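Local coordinates for putative regulator (Escherichia coli O6, PDB 3HFI), which is probably a transcriptional regulator of the GntR type, whose UTRA domain is expected to bind a small effector molecule and so control DNA binding, at residues 36-48 / 135-148. Sequence-based numbering, arbitrary orientation.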
loop_
_atom_site.group_PDB
_atom_site.type_symbol
_atom_site.label_atom_id
_atom_site.label_comp_id
_atom_site.label_asym_id
_atom_site.label_seq_id
_atom_site.Cartn_x
_atom_site.Cartn_y
_atom_site.Cartn_z
ATOM N N ALA A 36 17.451 17.467 2.847
ATOM C CA ALA A 36 17.403 16.043 2.459
ATOM C C ALA A 36 18.777 15.399 2.597
ATOM O O ALA A 36 19.782 15.924 2.076
ATOM C CB ALA A 36 16.915 15.897 1.085
ATOM N N ASN A 37 18.867 14.292 3.345
ATOM C CA ASN A 37 20.164 13.587 3.403
ATOM C C ASN A 37 20.352 12.809 2.124
ATOM O O ASN A 37 19.447 12.786 1.284
ATOM C CB ASN A 37 20.340 12.714 4.657
ATOM C CG ASN A 37 19.448 11.492 4.669
ATOM O OD1 ASN A 37 19.088 10.940 3.645
ATOM N ND2 ASN A 37 19.092 11.062 5.881
ATOM N N ARG A 38 21.537 12.255 1.924
ATOM C CA ARG A 38 21.856 11.649 0.648
ATOM C C ARG A 38 20.866 10.543 0.318
ATOM O O ARG A 38 20.402 10.418 -0.833
ATOM C CB ARG A 38 23.277 11.081 0.617
ATOM C CG ARG A 38 24.365 12.125 0.375
ATOM C CD ARG A 38 25.766 11.550 0.664
ATOM N NE ARG A 38 25.796 11.101 2.066
ATOM C CZ ARG A 38 26.242 11.817 3.108
ATOM N NH1 ARG A 38 26.780 13.029 2.933
ATOM N NH2 ARG A 38 26.172 11.303 4.348
ATOM N N TYR A 39 20.515 9.730 1.307
ATOM C CA TYR A 39 19.605 8.576 1.011
ATOM C C TYR A 39 18.250 9.061 0.611
ATOM O O TYR A 39 17.692 8.631 -0.372
ATOM C CB TYR A 39 19.488 7.709 2.245
ATOM C CG TYR A 39 18.605 6.502 2.064
ATOM C CD1 TYR A 39 19.006 5.455 1.218
ATOM C CD2 TYR A 39 17.396 6.386 2.770
ATOM C CE1 TYR A 39 18.232 4.319 1.070
ATOM C CE2 TYR A 39 16.597 5.233 2.625
ATOM C CZ TYR A 39 17.030 4.207 1.762
ATOM O OH TYR A 39 16.280 3.061 1.552
ATOM N N VAL A 40 17.730 10.018 1.374
ATOM C CA VAL A 40 16.434 10.575 1.075
ATOM C C VAL A 40 16.427 11.339 -0.253
ATOM O O VAL A 40 15.460 11.272 -1.043
ATOM C CB VAL A 40 15.972 11.478 2.202
ATOM C CG1 VAL A 40 14.781 12.285 1.744
ATOM C CG2 VAL A 40 15.593 10.643 3.455
ATOM N N ALA A 41 17.511 12.078 -0.512
ATOM C CA ALA A 41 17.609 12.807 -1.760
ATOM C C ALA A 41 17.587 11.858 -2.945
ATOM O O ALA A 41 16.908 12.139 -3.911
ATOM C CB ALA A 41 18.877 13.743 -1.782
ATOM N N GLU A 42 18.337 10.764 -2.892
ATOM C CA GLU A 42 18.305 9.698 -3.943
ATOM C C GLU A 42 16.897 9.111 -4.137
ATOM O O GLU A 42 16.371 9.013 -5.253
ATOM C CB GLU A 42 19.338 8.599 -3.543
ATOM C CG GLU A 42 19.429 7.250 -4.346
ATOM C CD GLU A 42 20.204 6.113 -3.519
ATOM O OE1 GLU A 42 21.087 6.457 -2.658
ATOM O OE2 GLU A 42 19.928 4.880 -3.713
ATOM N N LYS A 43 16.224 8.775 -3.039
ATOM C CA LYS A 43 14.836 8.307 -3.177
ATOM C C LYS A 43 13.944 9.314 -3.878
ATOM O O LYS A 43 13.186 8.975 -4.764
ATOM C CB LYS A 43 14.282 8.045 -1.800
ATOM C CG LYS A 43 15.021 6.923 -1.071
ATOM C CD LYS A 43 14.741 5.645 -1.776
ATOM C CE LYS A 43 15.380 4.495 -1.093
ATOM N NZ LYS A 43 14.847 3.288 -1.768
ATOM N N LEU A 44 13.997 10.580 -3.460
ATOM C CA LEU A 44 13.117 11.589 -4.018
ATOM C C LEU A 44 13.632 12.185 -5.337
ATOM O O LEU A 44 12.965 12.994 -5.968
ATOM C CB LEU A 44 12.914 12.683 -2.998
ATOM C CG LEU A 44 11.986 12.438 -1.795
ATOM C CD1 LEU A 44 12.056 13.621 -0.844
ATOM C CD2 LEU A 44 10.552 12.214 -2.255
ATOM N N ARG A 45 14.806 11.767 -5.777
ATOM C CA ARG A 45 15.456 12.329 -6.961
ATOM C C ARG A 45 15.604 13.824 -6.894
ATOM O O ARG A 45 15.215 14.548 -7.807
ATOM C CB ARG A 45 14.744 11.868 -8.235
ATOM C CG ARG A 45 14.632 10.356 -8.212
ATOM C CD ARG A 45 14.095 9.693 -9.456
ATOM N NE ARG A 45 13.641 8.350 -9.060
ATOM C CZ ARG A 45 12.926 7.499 -9.809
ATOM N NH1 ARG A 45 12.567 7.811 -11.069
ATOM N NH2 ARG A 45 12.603 6.294 -9.285
ATOM N N ILE A 46 16.168 14.294 -5.786
ATOM C CA ILE A 46 16.467 15.710 -5.604
ATOM C C ILE A 46 17.936 15.839 -5.217
ATOM O O ILE A 46 18.576 14.848 -4.916
ATOM C CB ILE A 46 15.548 16.378 -4.559
ATOM C CG1 ILE A 46 15.694 15.737 -3.185
ATOM C CG2 ILE A 46 14.094 16.335 -5.030
ATOM C CD1 ILE A 46 14.812 16.459 -2.081
ATOM N N THR A 47 18.449 17.079 -5.198
ATOM C CA THR A 47 19.841 17.345 -4.841
ATOM C C THR A 47 19.974 17.157 -3.334
ATOM O O THR A 47 19.188 17.684 -2.572
ATOM C CB THR A 47 20.248 18.729 -5.297
ATOM O OG1 THR A 47 19.949 18.839 -6.697
ATOM C CG2 THR A 47 21.739 19.025 -5.049
ATOM N N PRO A 48 20.952 16.368 -2.899
ATOM C CA PRO A 48 21.262 16.304 -1.491
ATOM C C PRO A 48 21.337 17.707 -0.916
ATOM O O PRO A 48 21.954 18.634 -1.508
ATOM C CB PRO A 48 22.662 15.695 -1.467
ATOM C CG PRO A 48 22.669 14.740 -2.778
ATOM C CD PRO A 48 21.798 15.487 -3.752
ATOM N N GLU A 135 9.288 1.166 4.173
ATOM C CA GLU A 135 9.665 2.401 3.451
ATOM C C GLU A 135 8.774 2.472 2.242
ATOM O O GLU A 135 8.692 1.511 1.508
ATOM C CB GLU A 135 11.090 2.375 2.910
ATOM C CG GLU A 135 12.185 2.392 3.900
ATOM C CD GLU A 135 13.562 2.341 3.205
ATOM O OE1 GLU A 135 13.712 1.664 2.178
ATOM O OE2 GLU A 135 14.488 2.978 3.649
ATOM N N GLN A 136 8.182 3.622 1.979
ATOM C CA GLN A 136 7.290 3.772 0.870
ATOM C C GLN A 136 7.632 5.016 0.094
ATOM O O GLN A 136 7.776 6.104 0.672
ATOM C CB GLN A 136 5.878 3.931 1.390
ATOM C CG GLN A 136 4.856 4.038 0.245
ATOM C CD GLN A 136 3.470 4.205 0.733
ATOM O OE1 GLN A 136 3.142 5.230 1.399
ATOM N NE2 GLN A 136 2.607 3.193 0.439
ATOM N N LEU A 137 7.742 4.875 -1.205
ATOM C CA LEU A 137 8.033 5.988 -2.083
ATOM C C LEU A 137 6.760 6.202 -2.892
ATOM O O LEU A 137 6.271 5.284 -3.477
ATOM C CB LEU A 137 9.244 5.655 -2.976
ATOM C CG LEU A 137 9.892 6.778 -3.783
ATOM C CD1 LEU A 137 10.226 7.993 -2.938
ATOM C CD2 LEU A 137 11.134 6.301 -4.541
ATOM N N VAL A 138 6.286 7.439 -2.934
ATOM C CA VAL A 138 5.038 7.857 -3.578
ATOM C C VAL A 138 5.367 8.827 -4.710
ATOM O O VAL A 138 6.185 9.723 -4.527
ATOM C CB VAL A 138 4.082 8.497 -2.529
ATOM C CG1 VAL A 138 2.767 8.973 -3.192
ATOM C CG2 VAL A 138 3.772 7.460 -1.390
ATOM N N PHE A 139 4.758 8.611 -5.893
ATOM C CA PHE A 139 5.120 9.279 -7.139
ATOM C C PHE A 139 3.892 9.919 -7.750
ATOM O O PHE A 139 2.793 9.334 -7.728
ATOM C CB PHE A 139 5.581 8.300 -8.195
ATOM C CG PHE A 139 6.851 7.558 -7.888
ATOM C CD1 PHE A 139 8.002 7.821 -8.596
ATOM C CD2 PHE A 139 6.852 6.511 -6.991
ATOM C CE1 PHE A 139 9.166 7.067 -8.374
ATOM C CE2 PHE A 139 7.991 5.741 -6.741
ATOM C CZ PHE A 139 9.163 6.023 -7.451
ATOM N N PHE A 140 4.089 11.092 -8.352
ATOM C CA PHE A 140 3.142 11.614 -9.308
ATOM C C PHE A 140 3.265 10.943 -10.661
ATOM O O PHE A 140 2.296 10.647 -11.328
ATOM C CB PHE A 140 3.421 13.088 -9.502
ATOM C CG PHE A 140 3.055 13.951 -8.329
ATOM C CD1 PHE A 140 1.841 13.793 -7.657
ATOM C CD2 PHE A 140 3.919 14.952 -7.917
ATOM C CE1 PHE A 140 1.517 14.635 -6.596
ATOM C CE2 PHE A 140 3.573 15.832 -6.868
ATOM C CZ PHE A 140 2.389 15.668 -6.219
ATOM N N SER A 141 4.471 10.762 -11.127
ATOM C CA SER A 141 4.660 10.109 -12.385
ATOM C C SER A 141 5.834 9.218 -12.158
ATOM O O SER A 141 6.541 9.356 -11.150
ATOM C CB SER A 141 4.962 11.086 -13.525
ATOM O OG SER A 141 6.244 11.693 -13.355
ATOM N N ARG A 142 6.047 8.331 -13.113
ATOM C CA ARG A 142 7.092 7.355 -13.013
ATOM C C ARG A 142 8.422 8.037 -12.751
ATOM O O ARG A 142 9.265 7.494 -12.075
ATOM C CB ARG A 142 7.165 6.550 -14.318
ATOM C CG ARG A 142 7.801 5.204 -14.151
ATOM C CD ARG A 142 7.896 4.476 -15.489
ATOM N NE ARG A 142 6.591 3.967 -15.933
ATOM C CZ ARG A 142 5.994 2.849 -15.486
ATOM N NH1 ARG A 142 6.557 2.072 -14.551
ATOM N NH2 ARG A 142 4.804 2.502 -15.987
ATOM N N GLU A 143 8.620 9.241 -13.243
ATOM C CA GLU A 143 9.891 9.912 -13.053
ATOM C C GLU A 143 9.894 11.028 -12.023
ATOM O O GLU A 143 10.874 11.705 -11.891
ATOM C CB GLU A 143 10.332 10.539 -14.387
ATOM C CG GLU A 143 10.635 9.508 -15.484
ATOM C CD GLU A 143 9.567 9.453 -16.595
ATOM O OE1 GLU A 143 9.499 10.438 -17.381
ATOM O OE2 GLU A 143 8.831 8.435 -16.718
ATOM N N LEU A 144 8.805 11.210 -11.296
ATOM C CA LEU A 144 8.663 12.301 -10.360
ATOM C C LEU A 144 8.117 11.820 -9.001
ATOM O O LEU A 144 6.915 11.859 -8.753
ATOM C CB LEU A 144 7.723 13.326 -10.980
ATOM C CG LEU A 144 7.519 14.705 -10.402
ATOM C CD1 LEU A 144 8.878 15.443 -10.289
ATOM C CD2 LEU A 144 6.548 15.442 -11.395
ATOM N N PRO A 145 9.003 11.389 -8.092
ATOM C CA PRO A 145 8.641 11.133 -6.717
ATOM C C PRO A 145 8.219 12.412 -6.014
ATOM O O PRO A 145 8.628 13.499 -6.421
ATOM C CB PRO A 145 9.954 10.570 -6.097
ATOM C CG PRO A 145 10.808 10.278 -7.205
ATOM C CD PRO A 145 10.446 11.255 -8.275
ATOM N N VAL A 146 7.324 12.297 -5.034
ATOM C CA VAL A 146 6.899 13.454 -4.250
ATOM C C VAL A 146 7.099 13.245 -2.746
ATOM O O VAL A 146 7.310 14.215 -2.011
ATOM C CB VAL A 146 5.465 13.877 -4.525
ATOM C CG1 VAL A 146 4.425 12.776 -4.174
ATOM C CG2 VAL A 146 5.142 15.195 -3.745
ATOM N N GLU A 147 7.061 11.995 -2.280
ATOM C CA GLU A 147 7.081 11.749 -0.839
ATOM C C GLU A 147 7.719 10.430 -0.558
ATOM O O GLU A 147 7.553 9.497 -1.354
ATOM C CB GLU A 147 5.662 11.793 -0.252
ATOM C CG GLU A 147 5.568 11.738 1.285
ATOM C CD GLU A 147 5.521 10.337 1.853
ATOM O OE1 GLU A 147 4.958 9.430 1.194
ATOM O OE2 GLU A 147 6.003 10.125 2.977
ATOM N N PHE A 148 8.478 10.372 0.546
ATOM C CA PHE A 148 9.224 9.182 1.001
ATOM C C PHE A 148 8.899 9.005 2.476
ATOM O O PHE A 148 9.257 9.854 3.313
ATOM C CB PHE A 148 10.752 9.348 0.807
ATOM C CG PHE A 148 11.543 8.180 1.282
ATOM C CD1 PHE A 148 11.349 6.927 0.722
ATOM C CD2 PHE A 148 12.454 8.307 2.306
ATOM C CE1 PHE A 148 12.035 5.844 1.163
ATOM C CE2 PHE A 148 13.160 7.178 2.777
ATOM C CZ PHE A 148 12.973 6.000 2.198
HETATM O O HOH W 1 11.037 14.709 -6.114
#
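Phe148 reaches out from strand 144-148 to meet helix 38-44; its CG, anti to the backbone N (chi1 179°), carries the ring to Lys43, Val40 and Tyr39. Lys43, its chain bent at chi2, sets CG over one face of the ring, offset toward the rim, a CH-pi contact 4.0 Å from the centroid, while Val40 CG2 and Tyr39 CE2 approach obliquely. Tyr39 OH donates to Glu135 OE2 at 2.8 Å, meeting the carboxylate on its syn side, 16° out of plane. Lys43 NZ stays 4.4 Å from Glu135 OE1, beyond a salt bridge but probably attracted. Leu44 CD2 packs on the backbone of strand 144-148, part of strand 144-153, 3.5 Å from Glu147 N, and Leu137 CD2 lies 3.4 Å from Lys43 O. The helix sits against the hairpin of strands 130-139 and 144-153, neighbours in the antiparallel sheet of this UTRA domain; a classic bulge sets Val146 and Glu147 opposite Val138. At the helix C-terminus Arg45 closes a Schellman motif and sends its extended chain across Pro145. One guanidinium face receives Pro145 CG and Phe139 CE1, and NH2 lies at the edge of the Phe139 ring. A water links Leu44 O and Pro145 O. At the N-terminus, Asn37 OD1 caps the helix, accepting from Val40 N at 2.8 Å (N-H...O angle 177°). Arg109 of strand 105-114 touches Tyr39 and forms a long, weak ion pair with Glu135.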